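Local coordinates for lactate utilization protein C (Deinococcus radiodurans, PDB 2G40) that may function in the utilization of L-lactate, as a homodimeric member of the LutC/YkgG family, at residues Ile56-Gln59 with Phe60-Arg63. Residues are numbered along the deposited sequence; the frame is centred on the assembly and turned at random.
Sequences ILHQ and FEDR
Gln59 O lies over one face of the Arg63 guanidinium, CB of Asp62 lies over the same face, displaced toward the rim, and a water occupies the edge in plane. The Gln59 and Arg63 side chains run across each other at a slant, with amide and guanidinium planes 59° apart. That water accepts from Gln59 NE2 at 3.2 Å and, weakly, from Arg63 NH1, while the two side chains come closest at Gln59 CG and Arg63 NH1, 4.1 Å apart. With chi1 at -68°, Arg63 CG sits 3.4 Å from Gln59 O; bends at chi2 and chi3 then turn the guanidinium back toward that carbonyl oxygen. The outer ends are held elsewhere: Gln59 OE1 is hydrogen-bonded to Ser137 OG, and Arg63 NH2 forms a salt bridge with Asp66. At the His58 ring a second water lies in plane at the edge, and Glu61 OE1 approaches obliquely, 4.4 Å from His58 CD2. This water donates to Glu61 OE1 at 2.6 Å and weakly to Leu57 O, tying the carboxylate to the turn before it. All eight residues belong to the alpha-helix 53-66, which leads into strand 70-74 at one margin of the parallel sheet. Four successive i to i+4 bonds run from Phe60 N to Ile56 O through Arg63 N to Gln59 O; the straightest, Glu61 N to Leu57 O, has an N-H...O angle of 171°. On the buried side Phe60 packs against Val220 and Val222 of strand 217-223, and both it and Ile56 touch Ile171.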
ATOM      1  N   ILE A  56      14.987  13.252  16.049  1.00 13.22           N
ATOM      2  CA  ILE A  56      14.032  12.457  15.287  1.00 15.00           C
ATOM      3  C   ILE A  56      13.215  13.344  14.331  1.00 14.90           C
ATOM      4  O   ILE A  56      13.087  13.026  13.155  1.00 16.35           O
ATOM      5  CB  ILE A  56      13.109  11.633  16.223  1.00 14.42           C
ATOM      6  CG1 ILE A  56      13.914  10.537  16.917  1.00 16.69           C
ATOM      7  CG2 ILE A  56      11.952  11.017  15.440  1.00 13.45           C
ATOM      8  CD1 ILE A  56      13.127   9.834  18.016  1.00 17.03           C
ATOM      9  N   LEU A  57      12.661  14.443  14.848  1.00 15.61           N
ATOM     10  CA  LEU A  57      11.901  15.393  14.048  1.00 17.97           C
ATOM     11  C   LEU A  57      12.741  15.961  12.914  1.00 16.36           C
ATOM     12  O   LEU A  57      12.311  16.012  11.751  1.00 17.54           O
ATOM     13  CB  LEU A  57      11.369  16.517  14.944  1.00 18.74           C
ATOM     14  CG  LEU A  57      10.182  16.081  15.818  1.00 26.10           C
ATOM     15  CD1 LEU A  57       9.839  17.131  16.846  1.00 33.41           C
ATOM     16  CD2 LEU A  57       8.964  15.759  14.963  1.00 31.07           C
ATOM     17  N   HIS A  58      13.970  16.346  13.241  1.00 16.98           N
ATOM     18  CA  HIS A  58      14.876  16.883  12.235  1.00 17.94           C
ATOM     19  C   HIS A  58      15.239  15.839  11.201  1.00 14.78           C
ATOM     20  O   HIS A  58      15.260  16.114  10.018  1.00 13.95           O
ATOM     21  CB  HIS A  58      16.133  17.428  12.888  1.00 18.96           C
ATOM     22  CG  HIS A  58      15.900  18.681  13.668  1.00 19.51           C
ATOM     23  ND1 HIS A  58      16.826  19.184  14.553  1.00 19.17           N
ATOM     24  CD2 HIS A  58      14.852  19.539  13.692  1.00 24.34           C
ATOM     25  CE1 HIS A  58      16.355  20.293  15.096  1.00 21.62           C
ATOM     26  NE2 HIS A  58      15.174  20.546  14.566  1.00 17.91           N
ATOM     27  N   GLN A  59      15.474  14.620  11.646  1.00 16.09           N
ATOM     28  CA  GLN A  59      15.725  13.521  10.714  1.00 15.49           C
ATOM     29  C   GLN A  59      14.555  13.226   9.774  1.00 15.15           C
ATOM     30  O   GLN A  59      14.750  13.026   8.572  1.00 15.01           O
ATOM     31  CB  GLN A  59      16.099  12.275  11.508  1.00 15.73           C
ATOM     32  CG  GLN A  59      16.378  11.062  10.651  1.00 15.43           C
ATOM     33  CD  GLN A  59      16.841   9.923  11.486  1.00 16.83           C
ATOM     34  OE1 GLN A  59      16.072   9.336  12.249  1.00 19.04           O
ATOM     35  NE2 GLN A  59      18.095   9.599  11.357  1.00 18.65           N
ATOM     36  N   PHE A  60      13.342  13.191  10.320  1.00 15.38           N
ATOM     37  CA  PHE A  60      12.141  12.923   9.551  1.00 15.09           C
ATOM     38  C   PHE A  60      12.009  14.000   8.489  1.00 15.75           C
ATOM     39  O   PHE A  60      11.830  13.691   7.310  1.00 16.43           O
ATOM     40  CB  PHE A  60      10.919  12.920  10.472  1.00 14.50           C
ATOM     41  CG  PHE A  60       9.609  12.637   9.783  1.00 13.57           C
ATOM     42  CD1 PHE A  60       9.417  11.471   9.057  1.00 15.04           C
ATOM     43  CD2 PHE A  60       8.545  13.537   9.897  1.00 14.95           C
ATOM     44  CE1 PHE A  60       8.184  11.190   8.450  1.00 16.37           C
ATOM     45  CE2 PHE A  60       7.334  13.291   9.294  1.00 18.12           C
ATOM     46  CZ  PHE A  60       7.145  12.092   8.560  1.00 20.82           C
ATOM     47  N   GLU A  61      12.135  15.258   8.921  1.00 15.44           N
ATOM     48  CA  GLU A  61      12.096  16.388   7.995  1.00 15.91           C
ATOM     49  C   GLU A  61      13.090  16.201   6.846  1.00 14.35           C
ATOM     50  O   GLU A  61      12.724  16.334   5.677  1.00 15.26           O
ATOM     51  CB  GLU A  61      12.394  17.703   8.724  1.00 14.66           C
ATOM     52  CG  GLU A  61      12.461  18.933   7.797  1.00 15.38           C
ATOM     53  CD  GLU A  61      12.600  20.256   8.555  1.00 19.33           C
ATOM     54  OE1 GLU A  61      12.995  20.234   9.728  1.00 18.05           O
ATOM     55  OE2 GLU A  61      12.315  21.317   7.974  1.00 22.80           O
ATOM     56  N   ASP A  62      14.346  15.901   7.180  1.00 13.53           N
ATOM     57  CA  ASP A  62      15.395  15.741   6.171  1.00 14.66           C
ATOM     58  C   ASP A  62      15.015  14.660   5.166  1.00 14.44           C
ATOM     59  O   ASP A  62      15.223  14.807   3.987  1.00 15.02           O
ATOM     60  CB  ASP A  62      16.718  15.342   6.795  1.00 16.23           C
ATOM     61  CG  ASP A  62      17.323  16.426   7.664  1.00 22.22           C
ATOM     62  OD1 ASP A  62      16.826  17.563   7.634  1.00 22.21           O
ATOM     63  OD2 ASP A  62      18.315  16.139   8.371  1.00 22.15           O
ATOM     64  N   ARG A  63      14.488  13.554   5.670  1.00 14.56           N
ATOM     65  CA  ARG A  63      14.183  12.422   4.793  1.00 17.23           C
ATOM     66  C   ARG A  63      12.977  12.728   3.909  1.00 18.11           C
ATOM     67  O   ARG A  63      12.944  12.313   2.752  1.00 18.76           O
ATOM     68  CB  ARG A  63      13.954  11.137   5.604  1.00 17.00           C
ATOM     69  CG  ARG A  63      15.182  10.574   6.310  1.00 18.74           C
ATOM     70  CD  ARG A  63      16.277  10.102   5.344  1.00 21.59           C
ATOM     71  NE  ARG A  63      17.169  11.200   4.992  1.00 32.67           N
ATOM     72  CZ  ARG A  63      18.093  11.713   5.804  1.00 36.67           C
ATOM     73  NH1 ARG A  63      18.259  11.230   7.038  1.00 44.52           N
ATOM     74  NH2 ARG A  63      18.848  12.730   5.388  1.00 34.58           N
TER
HETATM   75  O   HOH W   1      12.025  19.184  11.903  1.00 35.72           O
HETATM   76  O   HOH W   2      20.150  11.536   9.875  1.00 36.86           O